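PDB 3AIZ: DNA polymerase sliding clamp 2 from Sulfolobus tokodaii, which serves as a subunit of a ring-shaped sliding clamp that encircles DNA and tethers the replicative polymerase and other DNA-processing proteins to it. Local coordinates for residues 6-20 / 231-243. Numbering follows the deposited sequence.
Sequences YSSAKDFYSLLSGLL and EVPTDSGGQLIFW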
loop_
_atom_site.group_PDB
_atom_site.type_symbol
_atom_site.label_atom_id
_atom_site.label_comp_id
_atom_site.label_asym_id
_atom_site.label_seq_id
_atom_site.Cartn_x
_atom_site.Cartn_y
_atom_site.Cartn_z
ATOM N N TYR A 6 17.555 -1.740 31.977
ATOM C CA TYR A 6 16.651 -0.600 31.922
ATOM C C TYR A 6 15.241 -1.078 31.583
ATOM O O TYR A 6 15.067 -1.982 30.767
ATOM C CB TYR A 6 17.144 0.418 30.895
ATOM C CG TYR A 6 16.402 1.729 30.938
ATOM C CD1 TYR A 6 16.719 2.696 31.881
ATOM C CD2 TYR A 6 15.385 2.003 30.035
ATOM C CE1 TYR A 6 16.043 3.898 31.925
ATOM C CE2 TYR A 6 14.704 3.201 30.071
ATOM C CZ TYR A 6 15.036 4.144 31.018
ATOM O OH TYR A 6 14.359 5.338 31.055
ATOM N N SER A 7 14.237 -0.469 32.206
ATOM C CA SER A 7 12.871 -0.990 32.149
ATOM C C SER A 7 12.070 -0.593 30.908
ATOM O O SER A 7 10.922 -1.003 30.758
ATOM C CB SER A 7 12.093 -0.588 33.405
ATOM O OG SER A 7 11.852 0.808 33.428
ATOM N N SER A 8 12.665 0.199 30.022
ATOM C CA SER A 8 11.938 0.652 28.838
ATOM C C SER A 8 12.807 0.788 27.590
ATOM O O SER A 8 13.604 1.717 27.471
ATOM C CB SER A 8 11.224 1.976 29.117
ATOM O OG SER A 8 10.567 2.447 27.954
ATOM N N ALA A 9 12.634 -0.142 26.657
ATOM C CA ALA A 9 13.336 -0.087 25.383
ATOM C C ALA A 9 12.895 1.134 24.587
ATOM O O ALA A 9 13.714 1.812 23.968
ATOM C CB ALA A 9 13.085 -1.358 24.586
ATOM N N LYS A 10 11.596 1.412 24.611
ATOM C CA LYS A 10 11.038 2.532 23.863
ATOM C C LYS A 10 11.642 3.858 24.313
ATOM O O LYS A 10 12.128 4.637 23.492
ATOM C CB LYS A 10 9.514 2.572 24.004
ATOM C CG LYS A 10 8.826 3.482 22.997
ATOM C CD LYS A 10 7.331 3.594 23.268
ATOM C CE LYS A 10 7.052 4.421 24.515
ATOM N NZ LYS A 10 7.511 5.830 24.358
ATOM N N ASP A 11 11.611 4.110 25.617
ATOM C CA ASP A 11 12.155 5.345 26.173
ATOM C C ASP A 11 13.643 5.498 25.868
ATOM O O ASP A 11 14.105 6.585 25.522
ATOM C CB ASP A 11 11.904 5.416 27.681
ATOM C CG ASP A 11 10.441 5.636 28.016
ATOM O OD1 ASP A 11 9.692 6.096 27.128
ATOM O OD2 ASP A 11 10.038 5.355 29.165
ATOM N N PHE A 12 14.383 4.401 25.991
ATOM C CA PHE A 12 15.802 4.382 25.658
ATOM C C PHE A 12 16.014 4.858 24.220
ATOM O O PHE A 12 16.919 5.644 23.940
ATOM C CB PHE A 12 16.361 2.968 25.826
ATOM C CG PHE A 12 17.850 2.917 26.033
ATOM C CD1 PHE A 12 18.388 2.211 27.095
ATOM C CD2 PHE A 12 18.710 3.572 25.167
ATOM C CE1 PHE A 12 19.757 2.157 27.289
ATOM C CE2 PHE A 12 20.078 3.523 25.357
ATOM C CZ PHE A 12 20.603 2.815 26.420
ATOM N N TYR A 13 15.169 4.377 23.312
ATOM C CA TYR A 13 15.265 4.735 21.901
ATOM C C TYR A 13 14.935 6.206 21.657
ATOM O O TYR A 13 15.571 6.862 20.831
ATOM C CB TYR A 13 14.351 3.843 21.056
ATOM C CG TYR A 13 14.321 4.208 19.587
ATOM C CD1 TYR A 13 13.308 5.006 19.070
ATOM C CD2 TYR A 13 15.304 3.753 18.717
ATOM C CE1 TYR A 13 13.276 5.342 17.730
ATOM C CE2 TYR A 13 15.280 4.083 17.375
ATOM C CZ TYR A 13 14.264 4.878 16.886
ATOM O OH TYR A 13 14.235 5.209 15.551
ATOM N N SER A 14 13.936 6.719 22.370
ATOM C CA SER A 14 13.554 8.122 22.240
ATOM C C SER A 14 14.710 9.033 22.631
ATOM O O SER A 14 14.975 10.038 21.970
ATOM C CB SER A 14 12.321 8.435 23.091
ATOM O OG SER A 14 11.144 7.919 22.496
ATOM N N LEU A 15 15.397 8.671 23.708
ATOM C CA LEU A 15 16.545 9.435 24.172
ATOM C C LEU A 15 17.629 9.506 23.100
ATOM O O LEU A 15 18.084 10.591 22.738
ATOM C CB LEU A 15 17.106 8.821 25.457
ATOM C CG LEU A 15 16.100 8.734 26.607
ATOM C CD1 LEU A 15 16.661 7.939 27.775
ATOM C CD2 LEU A 15 15.672 10.126 27.051
ATOM N N LEU A 16 18.030 8.348 22.588
ATOM C CA LEU A 16 19.088 8.282 21.585
ATOM C C LEU A 16 18.730 9.046 20.311
ATOM O O LEU A 16 19.602 9.620 19.657
ATOM C CB LEU A 16 19.421 6.826 21.249
ATOM C CG LEU A 16 19.995 5.981 22.388
ATOM C CD1 LEU A 16 20.213 4.551 21.932
ATOM C CD2 LEU A 16 21.291 6.584 22.905
ATOM N N SER A 17 17.448 9.051 19.961
ATOM C CA SER A 17 16.994 9.735 18.755
ATOM C C SER A 17 16.970 11.245 18.964
ATOM O O SER A 17 16.750 12.008 18.024
ATOM C CB SER A 17 15.604 9.243 18.347
ATOM O OG SER A 17 14.618 9.694 19.260
ATOM N N GLY A 18 17.197 11.668 20.203
ATOM C CA GLY A 18 17.185 13.076 20.543
ATOM C C GLY A 18 18.567 13.699 20.528
ATOM O O GLY A 18 18.712 14.911 20.676
ATOM N N LEU A 19 19.589 12.869 20.348
ATOM C CA LEU A 19 20.961 13.356 20.293
ATOM C C LEU A 19 21.200 14.162 19.018
ATOM O O LEU A 19 21.415 13.598 17.945
ATOM C CB LEU A 19 21.947 12.190 20.386
ATOM C CG LEU A 19 21.810 11.306 21.627
ATOM C CD1 LEU A 19 22.886 10.233 21.653
ATOM C CD2 LEU A 19 21.869 12.142 22.893
ATOM N N LEU A 20 21.160 15.486 19.145
ATOM C CA LEU A 20 21.296 16.384 17.999
ATOM C C LEU A 20 22.710 16.411 17.429
ATOM O O LEU A 20 23.688 16.530 18.167
ATOM C CB LEU A 20 20.868 17.803 18.379
ATOM C CG LEU A 20 19.385 18.022 18.678
ATOM C CD1 LEU A 20 19.160 19.403 19.266
ATOM C CD2 LEU A 20 18.548 17.826 17.422
ATOM N N GLU A 231 15.698 19.914 30.605
ATOM C CA GLU A 231 15.632 18.545 31.093
ATOM C C GLU A 231 14.449 17.820 30.463
ATOM O O GLU A 231 13.306 18.261 30.580
ATOM C CB GLU A 231 15.507 18.520 32.618
ATOM C CG GLU A 231 16.606 19.272 33.352
ATOM C CD GLU A 231 16.493 19.143 34.862
ATOM O OE1 GLU A 231 15.887 18.155 35.332
ATOM O OE2 GLU A 231 17.012 20.026 35.578
ATOM N N VAL A 232 14.731 16.708 29.794
ATOM C CA VAL A 232 13.697 15.929 29.125
ATOM C C VAL A 232 13.579 14.549 29.760
ATOM O O VAL A 232 14.195 13.590 29.294
ATOM C CB VAL A 232 14.000 15.772 27.623
ATOM C CG1 VAL A 232 12.843 15.088 26.918
ATOM C CG2 VAL A 232 14.284 17.127 26.995
ATOM N N PRO A 233 12.783 14.446 30.832
ATOM C CA PRO A 233 12.600 13.198 31.579
ATOM C C PRO A 233 11.684 12.229 30.846
ATOM O O PRO A 233 10.818 12.655 30.083
ATOM C CB PRO A 233 11.912 13.659 32.872
ATOM C CG PRO A 233 12.004 15.160 32.876
ATOM C CD PRO A 233 12.041 15.557 31.443
ATOM N N THR A 234 11.877 10.935 31.079
ATOM C CA THR A 234 10.961 9.923 30.573
ATOM C C THR A 234 10.257 9.264 31.753
ATOM O O THR A 234 10.665 9.436 32.899
ATOM C CB THR A 234 11.691 8.854 29.740
ATOM O OG1 THR A 234 12.609 8.136 30.573
ATOM C CG2 THR A 234 12.450 9.501 28.592
ATOM N N ASP A 235 9.198 8.513 31.472
ATOM C CA ASP A 235 8.421 7.879 32.533
ATOM C C ASP A 235 9.152 6.692 33.155
ATOM O O ASP A 235 8.652 6.069 34.090
ATOM C CB ASP A 235 7.050 7.440 32.010
ATOM C CG ASP A 235 6.139 8.614 31.701
ATOM O OD1 ASP A 235 6.463 9.747 32.117
ATOM O OD2 ASP A 235 5.096 8.404 31.044
ATOM N N SER A 236 10.337 6.385 32.638
ATOM C CA SER A 236 11.103 5.244 33.128
ATOM C C SER A 236 12.439 5.652 33.752
ATOM O O SER A 236 13.222 4.800 34.172
ATOM C CB SER A 236 11.320 4.220 32.011
ATOM O OG SER A 236 11.861 4.833 30.856
ATOM N N GLY A 237 12.691 6.958 33.812
ATOM C CA GLY A 237 13.890 7.472 34.448
ATOM C C GLY A 237 14.875 8.103 33.484
ATOM O O GLY A 237 15.452 9.152 33.775
ATOM N N GLY A 238 15.074 7.460 32.339
ATOM C CA GLY A 238 15.970 7.969 31.315
ATOM C C GLY A 238 15.763 9.453 31.088
ATOM O O GLY A 238 14.630 9.928 31.013
ATOM N N GLN A 239 16.862 10.188 30.967
ATOM C CA GLN A 239 16.790 11.640 30.960
ATOM C C GLN A 239 17.663 12.275 29.884
ATOM O O GLN A 239 18.824 11.903 29.709
ATOM C CB GLN A 239 17.177 12.177 32.341
ATOM C CG GLN A 239 17.037 13.677 32.504
ATOM C CD GLN A 239 17.252 14.122 33.938
ATOM O OE1 GLN A 239 17.489 13.300 34.825
ATOM N NE2 GLN A 239 17.166 15.427 34.174
ATOM N N LEU A 240 17.090 13.232 29.162
ATOM C CA LEU A 240 17.845 14.043 28.216
ATOM C C LEU A 240 18.108 15.411 28.826
ATOM O O LEU A 240 17.218 16.015 29.421
ATOM C CB LEU A 240 17.088 14.193 26.896
ATOM C CG LEU A 240 17.519 13.280 25.748
ATOM C CD1 LEU A 240 16.626 13.487 24.535
ATOM C CD2 LEU A 240 18.974 13.524 25.390
ATOM N N ILE A 241 19.335 15.895 28.685
ATOM C CA ILE A 241 19.708 17.183 29.253
ATOM C C ILE A 241 20.476 18.010 28.236
ATOM O O ILE A 241 21.481 17.559 27.688
ATOM C CB ILE A 241 20.562 17.015 30.522
ATOM C CG1 ILE A 241 19.823 16.158 31.553
ATOM C CG2 ILE A 241 20.922 18.374 31.105
ATOM C CD1 ILE A 241 20.607 15.916 32.818
ATOM N N PHE A 242 19.998 19.223 27.985
ATOM C CA PHE A 242 20.636 20.105 27.019
ATOM C C PHE A 242 21.176 21.360 27.687
ATOM O O PHE A 242 20.609 21.851 28.660
ATOM C CB PHE A 242 19.655 20.489 25.911
ATOM C CG PHE A 242 19.175 19.325 25.096
ATOM C CD1 PHE A 242 17.997 18.676 25.419
ATOM C CD2 PHE A 242 19.901 18.884 24.002
ATOM C CE1 PHE A 242 17.551 17.606 24.670
ATOM C CE2 PHE A 242 19.462 17.814 23.249
ATOM C CZ PHE A 242 18.285 17.174 23.584
ATOM N N TRP A 243 22.280 21.869 27.156
ATOM C CA TRP A 243 22.832 23.139 27.601
ATOM C C TRP A 243 23.105 24.025 26.395
ATOM O O TRP A 243 23.872 23.656 25.506
ATOM C CB TRP A 243 24.114 22.929 28.408
ATOM C CG TRP A 243 23.877 22.452 29.809
ATOM C CD1 TRP A 243 23.950 21.167 30.262
ATOM C CD2 TRP A 243 23.530 23.258 30.941
ATOM N NE1 TRP A 243 23.671 21.123 31.608
ATOM C CE2 TRP A 243 23.411 22.393 32.048
ATOM C CE3 TRP A 243 23.311 24.626 31.128
ATOM C CZ2 TRP A 243 23.081 22.852 33.321
ATOM C CZ3 TRP A 243 22.983 25.080 32.392
ATOM C CH2 TRP A 243 22.871 24.195 33.472
#
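Tyr6, Ser236 and Asp11 form a relay of hydrogen bonds that ties the end of strand 3-6 and the first turn of helix 9-16 to the turn between strands 226-233 and 239-244, a worked example of side chains joining the N-terminal and C-terminal halves of this clamp subunit. Followed outward, Ser236 shows how it works: its CB lies 3.7 Å from Ser7 OG and passes close to Ser8 CB, and OG sits between the backbone N and the carbonyl carbon (chi1 52°), which places it between Tyr6 OH and Asp11 OD2. That OG accepts from Tyr6 OH at 2.6 Å and donates to Asp11 OD2 at 2.5 Å, on the carboxylate's anti lone pair. The phenol is itself gripped from the turn, for Gly238 N, near the ring plane at its edge, donates to Tyr6 OH at 2.6 Å with a bent N-H...O angle of 144°. On the helix side, Ser8, the N-cap residue, accepts from Asp11 N through OG, and Lys10 forms a salt bridge with Asp11 OD1.

Beyond this polar end the contact becomes apolar. Leu15 forks over the hairpin, CD1 resting on Gly238 CA (3.6 Å) while CD2 meets Thr234 CG2. Leu15 CD2 also lies 3.9 Å from Leu240 CG. Leu240 packs against Leu19 too, and Phe242 turns its edge to Gly18 O, 3.7 Å from CZ. Strand 46-53, hydrogen-bonded to 239-244, has Phe50 touching Leu15. The chemistry is consistent with a directional chain from Gly238 N through two hydroxyls to a carboxylate, whose negative charge would probably polarise both hydroxyls and strengthen the link.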